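Local atomic coordinates of TRAP dicarboxylate transporter, DctP subunit (Ochrobactrum anthropi, PDB entry 4P47), a protein that probably captures a small solute, perhaps a carboxylate, in the bacterial periplasm and hands it to a TRAP-type membrane transporter. Residues 148-154 / 232-238; 170-176 / 190-196. All coordinates share one frame; numbering follows the deposited sequence. Where two conformers were deposited one is given.

In the fold
The two contacts illustrate how one sheet can carry both a long antiparallel pair and a short parallel one. Contact 2 is nested between the halves of contact 1; their centres lie about 16 Å apart, at about 8 and 18 Å from the centre of the chain. Strand 210-213 runs between them, paired with 141-156 and with 171-173, and its Glu212 binds Arg152 and His235 of contact 1 and Leu175 N of contact 2. They also touch: Leu154 CD1 packs 3.7 Å from Ile172 CG2, and Arg152 NH2 lies 3.5 Å from Leu175 CG. Arg152 and Arg173 probably match the arginines binding the substrate carboxylate in relatives such as SiaP; here a C-terminus occupies the pocket.

Contact 1: 148-154 / 232-238; sequences ELGFRNL and LTRHQYN
Asn238 O is gripped by two consecutive backbone N-H groups, from Leu149 N at 3.1 Å and Gly150 N at 3.2 Å, while Asn238 N donates back to Gly150 O. The extra residue this inserts in strand 148-154 is accommodated at Gly150, whose backbone angles would jam any CB against the carbonyl of Leu149. Next to it, Tyr237 OH donates to Glu148 OE1, which accepts at 2.6 Å with its anti lone pair, turned away from OE2. With CG anti to the backbone N (chi1 175°), the extended Glu148 chain crosses the tyrosine roughly at right angles; Arg276 of helix 254-288 forms a salt bridge to the same oxygen and Ser275 binds OE2, so both carboxylate oxygens are held.

The ring of Phe151 is sandwiched. In one of its two conformers, Arg234 puts CD 3.6 Å from the Phe151 centroid, nearly on the ring normal, as a CH-pi contact. Over the opposite face comes the edge of Tyr237, an edge-to-face pair with planes at 60°. On the other side of the sheet, Arg152 bends at its third torsion and places NH1 2.9 Å from Asn238 OD1, each group meeting the other in its own plane; its NE goes to Glu212, giving the guanidinium a second anchor. Asn153 OD1 accepts Arg234 N at 2.8 Å where the regular pairing ends, and Arg152 O lies over a face of the His235 ring. Leu149 and Gly150 opposite Asn238 make a classic beta bulge, set in two long antiparallel strands, consistent with those running between the two domains of TRAP solute-binding proteins.

Contact 2: 170-176 / 190-196; sequences LKIRTLQ and NAVPLPY
Strands 171-173 and 190-192, joined through helix 178-186 in a beta-alpha-beta unit, run parallel in direction but splay by 35°, with their axes 4.7 Å apart at closest approach. Their ladder alternates from one strand to the other: Asn190 N donates to Leu170 O, Ile172 N to Asn190 O, and Val192 N to Ile172 O at 2.8 Å. A longer bond, Thr174 N to Val192 O at 3.2 Å, extends it past the strand end, and Arg173 CA adds a C-H...O contact to that same oxygen.

Beyond the ladder a side chain takes over. Arg173 leaves with CG anti to its own N, then bends sharply at chi2 (-84°), which swings the guanidinium along segment 190-196 to the carbonyl of Leu194. Arg173 NE and NH2 both reach Leu194 O at 2.9 Å, side-on and almost in the guanidinium plane, while Arg173 CG packs 3.9 Å from Leu194 CB. The far end of the group crosses the Tyr196 side chain, NH1 lying at the edge of its ring. A water takes the hydrogen of Leu194 N and donates to Thr174 O, tying the diverging chains together. On the Ala191 face, Ala191 CB sits 3.4 Å from Thr174 OG1, whose hydroxyl is spent on Leu175 O.

A leucine in place of Arg173 would probably leave the carbonyl of Leu194 without both its side-chain donors and the turn toward helix 196-205 less firmly tied to the strand. The two-nitrogen grip thus ties the loop after strand 190-192 to strand 171-173, holding Leu194 O close to the guanidinium plane and probably limiting how far the group can swing.

Contact 1: 148-154 / 232-238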
loop_
_atom_site.group_PDB
_atom_site.type_symbol
_atom_site.label_atom_id
_atom_site.label_comp_id
_atom_site.label_asym_id
_atom_site.label_seq_id
_atom_site.Cartn_x
_atom_site.Cartn_y
_atom_site.Cartn_z
ATOM N N GLU A 148 -4.332 -4.927 2.053
ATOM C CA GLU A 148 -3.917 -4.351 0.774
ATOM C C GLU A 148 -4.518 -2.983 0.533
ATOM O O GLU A 148 -5.715 -2.806 0.710
ATOM C CB GLU A 148 -4.348 -5.265 -0.367
ATOM C CG GLU A 148 -4.076 -4.684 -1.761
ATOM C CD GLU A 148 -4.175 -5.732 -2.843
ATOM O OE1 GLU A 148 -3.139 -6.372 -3.089
ATOM O OE2 GLU A 148 -5.275 -5.893 -3.430
ATOM N N LEU A 149 -3.704 -2.017 0.104
ATOM C CA LEU A 149 -4.230 -0.862 -0.616
ATOM C C LEU A 149 -4.141 -1.154 -2.112
ATOM O O LEU A 149 -5.157 -1.314 -2.776
ATOM C CB LEU A 149 -3.506 0.435 -0.238
ATOM C CG LEU A 149 -4.166 1.731 -0.690
ATOM C CD1 LEU A 149 -3.983 1.947 -2.170
ATOM C CD2 LEU A 149 -5.640 1.798 -0.342
ATOM N N GLY A 150 -2.933 -1.301 -2.634
ATOM C CA GLY A 150 -2.788 -1.724 -4.013
ATOM C C GLY A 150 -1.511 -1.262 -4.682
ATOM O O GLY A 150 -0.680 -0.579 -4.089
ATOM N N PHE A 151 -1.376 -1.628 -5.946
ATOM C CA PHE A 151 -0.275 -1.137 -6.757
ATOM C C PHE A 151 -0.445 0.329 -7.130
ATOM O O PHE A 151 -1.550 0.839 -7.324
ATOM C CB PHE A 151 -0.138 -1.983 -8.041
ATOM C CG PHE A 151 0.379 -3.364 -7.781
ATOM C CD1 PHE A 151 1.722 -3.578 -7.521
ATOM C CD2 PHE A 151 -0.488 -4.439 -7.738
ATOM C CE1 PHE A 151 2.173 -4.853 -7.237
ATOM C CE2 PHE A 151 -0.034 -5.699 -7.466
ATOM C CZ PHE A 151 1.289 -5.900 -7.202
ATOM N N ARG A 152 0.693 0.995 -7.254
ATOM C CA ARG A 152 0.756 2.321 -7.842
ATOM C C ARG A 152 1.152 2.211 -9.298
ATOM O O ARG A 152 2.164 1.582 -9.621
ATOM C CB ARG A 152 1.752 3.197 -7.078
ATOM C CG ARG A 152 1.480 3.223 -5.586
ATOM C CD ARG A 152 2.337 4.216 -4.862
ATOM N NE ARG A 152 1.993 5.599 -5.189
ATOM C CZ ARG A 152 1.034 6.309 -4.621
ATOM N NH1 ARG A 152 0.275 5.795 -3.678
ATOM N NH2 ARG A 152 0.857 7.556 -5.004
ATOM N N ASN A 153 0.327 2.799 -10.161
ATOM C CA ASN A 153 0.501 2.814 -11.607
ATOM C C ASN A 153 0.624 4.252 -12.124
ATOM O O ASN A 153 0.662 5.206 -11.337
ATOM C CB ASN A 153 -0.663 2.048 -12.242
ATOM C CG ASN A 153 -0.644 0.569 -11.874
ATOM O OD1 ASN A 153 0.410 -0.088 -11.900
ATOM N ND2 ASN A 153 -1.799 0.032 -11.530
ATOM N N LEU A 154 0.701 4.424 -13.435
ATOM C CA LEU A 154 1.088 5.704 -14.026
ATOM C C LEU A 154 0.145 6.109 -15.148
ATOM O O LEU A 154 -0.004 5.375 -16.118
ATOM C CB LEU A 154 2.501 5.558 -14.600
ATOM C CG LEU A 154 3.077 6.782 -15.296
ATOM C CD1 LEU A 154 3.268 7.943 -14.346
ATOM C CD2 LEU A 154 4.393 6.430 -15.957
ATOM N N LEU A 232 0.213 -0.011 -16.433
ATOM C CA LEU A 232 0.276 -0.778 -15.202
ATOM C C LEU A 232 1.750 -0.978 -14.840
ATOM O O LEU A 232 2.296 -2.077 -14.921
ATOM C CB LEU A 232 -0.473 -2.097 -15.364
ATOM C CG LEU A 232 -1.949 -1.965 -15.769
ATOM C CD1 LEU A 232 -2.646 -3.335 -15.738
ATOM C CD2 LEU A 232 -2.702 -0.959 -14.894
ATOM N N THR A 233 2.409 0.110 -14.478
ATOM C CA THR A 233 3.838 0.067 -14.149
ATOM C C THR A 233 4.103 -0.744 -12.893
ATOM O O THR A 233 5.181 -1.307 -12.744
ATOM C CB THR A 233 4.363 1.481 -13.903
ATOM O OG1 THR A 233 3.414 2.173 -13.106
ATOM C CG2 THR A 233 4.577 2.248 -15.196
ATOM N N ARG A 234 3.135 -0.790 -11.985
ATOM C CA ARG A 234 3.323 -1.419 -10.686
ATOM C C ARG A 234 4.670 -0.998 -10.074
ATOM O O ARG A 234 5.398 -1.793 -9.478
ATOM C CB ARG A 234 3.168 -2.945 -10.776
ATOM C CG ARG A 234 1.788 -3.370 -11.238
ATOM C CD ARG A 234 1.542 -4.852 -11.037
ATOM N NE ARG A 234 0.213 -5.222 -11.516
ATOM C CZ ARG A 234 -0.053 -5.649 -12.742
ATOM N NH1 ARG A 234 0.911 -5.791 -13.636
ATOM N NH2 ARG A 234 -1.299 -5.949 -13.076
ATOM N N HIS A 235 4.995 0.277 -10.198
ATOM C CA HIS A 235 6.313 0.749 -9.803
ATOM C C HIS A 235 6.510 0.692 -8.302
ATOM O O HIS A 235 7.649 0.635 -7.851
ATOM C CB HIS A 235 6.623 2.151 -10.357
ATOM C CG HIS A 235 5.598 3.179 -10.006
ATOM N ND1 HIS A 235 4.525 3.440 -10.822
ATOM C CD2 HIS A 235 5.469 3.991 -8.931
ATOM C CE1 HIS A 235 3.774 4.374 -10.266
ATOM N NE2 HIS A 235 4.318 4.728 -9.120
ATOM N N GLN A 236 5.421 0.772 -7.545
ATOM C CA GLN A 236 5.446 0.506 -6.120
ATOM C C GLN A 236 4.170 -0.245 -5.767
ATOM O O GLN A 236 3.221 -0.275 -6.541
ATOM C CB GLN A 236 5.480 1.804 -5.328
ATOM C CG GLN A 236 6.785 2.557 -5.447
ATOM C CD GLN A 236 6.621 3.949 -4.927
ATOM O OE1 GLN A 236 5.912 4.784 -5.526
ATOM N NE2 GLN A 236 7.228 4.227 -3.795
ATOM N N TYR A 237 4.180 -0.870 -4.597
ATOM C CA TYR A 237 3.028 -1.567 -4.050
ATOM C C TYR A 237 2.818 -1.021 -2.662
ATOM O O TYR A 237 3.770 -0.948 -1.898
ATOM C CB TYR A 237 3.275 -3.062 -3.963
ATOM C CG TYR A 237 2.105 -3.811 -3.337
ATOM C CD1 TYR A 237 0.954 -4.085 -4.063
ATOM C CD2 TYR A 237 2.160 -4.252 -2.022
ATOM C CE1 TYR A 237 -0.117 -4.770 -3.486
ATOM C CE2 TYR A 237 1.106 -4.952 -1.455
ATOM C CZ TYR A 237 -0.015 -5.205 -2.190
ATOM O OH TYR A 237 -1.051 -5.910 -1.604
ATOM N N ASN A 238 1.578 -0.658 -2.335
ATOM C CA ASN A 238 1.213 -0.149 -1.018
ATOM C C ASN A 238 0.469 -1.219 -0.196
ATOM O O ASN A 238 -0.743 -1.396 -0.356
ATOM C CB ASN A 238 0.294 1.101 -1.112
ATOM C CG ASN A 238 0.961 2.359 -1.701
ATOM O OD1 ASN A 238 0.280 3.209 -2.287
ATOM N ND2 ASN A 238 2.244 2.504 -1.494
#

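Contact 2: 170-176 / 190-196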
loop_
_atom_site.group_PDB
_atom_site.type_symbol
_atom_site.label_atom_id
_atom_site.label_comp_id
_atom_site.label_asym_id
_atom_site.label_seq_id
_atom_site.Cartn_x
_atom_site.Cartn_y
_atom_site.Cartn_z
ATOM N N LEU A 170 8.635 13.571 -18.948
ATOM C CA LEU A 170 7.264 13.737 -18.489
ATOM C C LEU A 170 7.222 14.404 -17.123
ATOM O O LEU A 170 8.028 14.093 -16.244
ATOM C CB LEU A 170 6.520 12.413 -18.395
ATOM C CG LEU A 170 6.273 11.651 -19.691
ATOM C CD1 LEU A 170 5.534 10.347 -19.412
ATOM C CD2 LEU A 170 5.499 12.503 -20.680
ATOM N N LYS A 171 6.261 15.307 -16.953
ATOM C CA LYS A 171 6.032 15.995 -15.686
ATOM C C LYS A 171 4.946 15.221 -14.955
ATOM O O LYS A 171 3.766 15.313 -15.295
ATOM C CB LYS A 171 5.619 17.448 -15.937
ATOM C CG LYS A 171 6.727 18.257 -16.603
ATOM C CD LYS A 171 6.267 19.642 -17.046
ATOM C CE LYS A 171 7.426 20.491 -17.536
ATOM N NZ LYS A 171 7.028 21.907 -17.763
ATOM N N ILE A 172 5.370 14.429 -13.976
ATOM C CA ILE A 172 4.486 13.494 -13.290
ATOM C C ILE A 172 4.308 13.915 -11.837
ATOM O O ILE A 172 5.286 14.055 -11.109
ATOM C CB ILE A 172 5.062 12.059 -13.319
ATOM C CG1 ILE A 172 5.316 11.598 -14.765
ATOM C CG2 ILE A 172 4.121 11.088 -12.578
ATOM C CD1 ILE A 172 4.080 11.553 -15.679
ATOM N N ARG A 173 3.068 14.145 -11.413
ATOM C CA ARG A 173 2.791 14.412 -10.001
ATOM C C ARG A 173 3.051 13.124 -9.228
ATOM O O ARG A 173 2.447 12.074 -9.503
ATOM C CB ARG A 173 1.344 14.859 -9.798
ATOM C CG ARG A 173 1.031 15.343 -8.395
ATOM C CD ARG A 173 0.684 14.233 -7.415
ATOM N NE ARG A 173 0.085 14.801 -6.213
ATOM C CZ ARG A 173 -0.455 14.095 -5.226
ATOM N NH1 ARG A 173 -0.495 12.767 -5.302
ATOM N NH2 ARG A 173 -0.963 14.722 -4.171
ATOM N N THR A 174 3.986 13.190 -8.281
ATOM C CA THR A 174 4.360 12.040 -7.464
ATOM C C THR A 174 4.254 12.366 -5.987
ATOM O O THR A 174 4.352 13.524 -5.583
ATOM C CB THR A 174 5.831 11.576 -7.737
ATOM O OG1 THR A 174 6.773 12.520 -7.200
ATOM C CG2 THR A 174 6.099 11.419 -9.219
ATOM N N LEU A 175 4.142 11.339 -5.165
ATOM C CA LEU A 175 4.428 11.511 -3.744
ATOM C C LEU A 175 5.865 12.045 -3.588
ATOM O O LEU A 175 6.747 11.831 -4.435
ATOM C CB LEU A 175 4.217 10.211 -2.955
ATOM C CG LEU A 175 2.791 9.661 -3.011
ATOM C CD1 LEU A 175 2.689 8.434 -2.131
ATOM C CD2 LEU A 175 1.802 10.725 -2.593
ATOM N N GLN A 176 6.067 12.780 -2.501
ATOM C CA GLN A 176 7.252 13.609 -2.391
ATOM C C GLN A 176 8.213 13.140 -1.309
ATOM O O GLN A 176 9.172 13.843 -0.989
ATOM C CB GLN A 176 6.855 15.073 -2.167
ATOM C CG GLN A 176 6.180 15.705 -3.381
ATOM C CD GLN A 176 7.097 15.821 -4.575
ATOM O OE1 GLN A 176 6.834 15.263 -5.670
ATOM N NE2 GLN A 176 8.180 16.530 -4.386
ATOM N N ASN A 190 10.143 14.427 -14.287
ATOM C CA ASN A 190 10.090 15.433 -13.237
ATOM C C ASN A 190 9.075 14.955 -12.211
ATOM O O ASN A 190 7.937 14.636 -12.587
ATOM C CB ASN A 190 9.643 16.776 -13.795
ATOM C CG ASN A 190 10.757 17.531 -14.488
ATOM O OD1 ASN A 190 11.896 17.088 -14.535
ATOM N ND2 ASN A 190 10.431 18.711 -14.996
ATOM N N ALA A 191 9.484 14.877 -10.949
ATOM C CA ALA A 191 8.651 14.375 -9.857
ATOM C C ALA A 191 8.000 15.569 -9.169
ATOM O O ALA A 191 8.524 16.112 -8.186
ATOM C CB ALA A 191 9.496 13.578 -8.883
ATOM N N VAL A 192 6.840 15.961 -9.681
ATOM C CA VAL A 192 6.229 17.238 -9.378
ATOM C C VAL A 192 5.409 17.205 -8.090
ATOM O O VAL A 192 4.575 16.309 -7.908
ATOM C CB VAL A 192 5.313 17.657 -10.540
ATOM C CG1 VAL A 192 4.623 18.972 -10.237
ATOM C CG2 VAL A 192 6.115 17.751 -11.824
ATOM N N PRO A 193 5.628 18.163 -7.178
ATOM C CA PRO A 193 4.823 18.298 -5.964
ATOM C C PRO A 193 3.525 19.051 -6.228
ATOM O O PRO A 193 3.567 20.128 -6.826
ATOM C CB PRO A 193 5.735 19.119 -5.037
ATOM C CG PRO A 193 6.483 19.988 -5.989
ATOM C CD PRO A 193 6.741 19.124 -7.206
ATOM N N LEU A 194 2.390 18.495 -5.829
ATOM C CA LEU A 194 1.130 19.195 -5.938
ATOM C C LEU A 194 0.120 18.616 -4.970
ATOM O O LEU A 194 -0.021 17.404 -4.910
ATOM C CB LEU A 194 0.581 19.074 -7.359
ATOM C CG LEU A 194 -0.619 19.966 -7.667
ATOM C CD1 LEU A 194 -0.173 21.414 -7.745
ATOM C CD2 LEU A 194 -1.272 19.531 -8.950
ATOM N N PRO A 195 -0.589 19.480 -4.210
ATOM C CA PRO A 195 -1.665 18.960 -3.361
ATOM C C PRO A 195 -2.707 18.196 -4.168
ATOM O O PRO A 195 -3.078 18.597 -5.275
ATOM C CB PRO A 195 -2.273 20.229 -2.753
ATOM C CG PRO A 195 -1.156 21.229 -2.792
ATOM C CD PRO A 195 -0.418 20.933 -4.053
ATOM N N TYR A 196 -3.168 17.081 -3.632
ATOM C CA TYR A 196 -4.041 16.194 -4.381
ATOM C C TYR A 196 -5.294 16.906 -4.906
ATOM O O TYR A 196 -5.753 16.637 -6.027
ATOM C CB TYR A 196 -4.457 14.991 -3.532
ATOM C CG TYR A 196 -5.173 13.918 -4.313
ATOM C CD1 TYR A 196 -4.454 13.026 -5.086
ATOM C CD2 TYR A 196 -6.553 13.786 -4.277
ATOM C CE1 TYR A 196 -5.079 12.045 -5.804
ATOM C CE2 TYR A 196 -7.191 12.794 -5.007
ATOM C CZ TYR A 196 -6.442 11.926 -5.767
ATOM O OH TYR A 196 -7.022 10.899 -6.499
HETATM O O HOH W 1 2.790 15.791 -4.842
#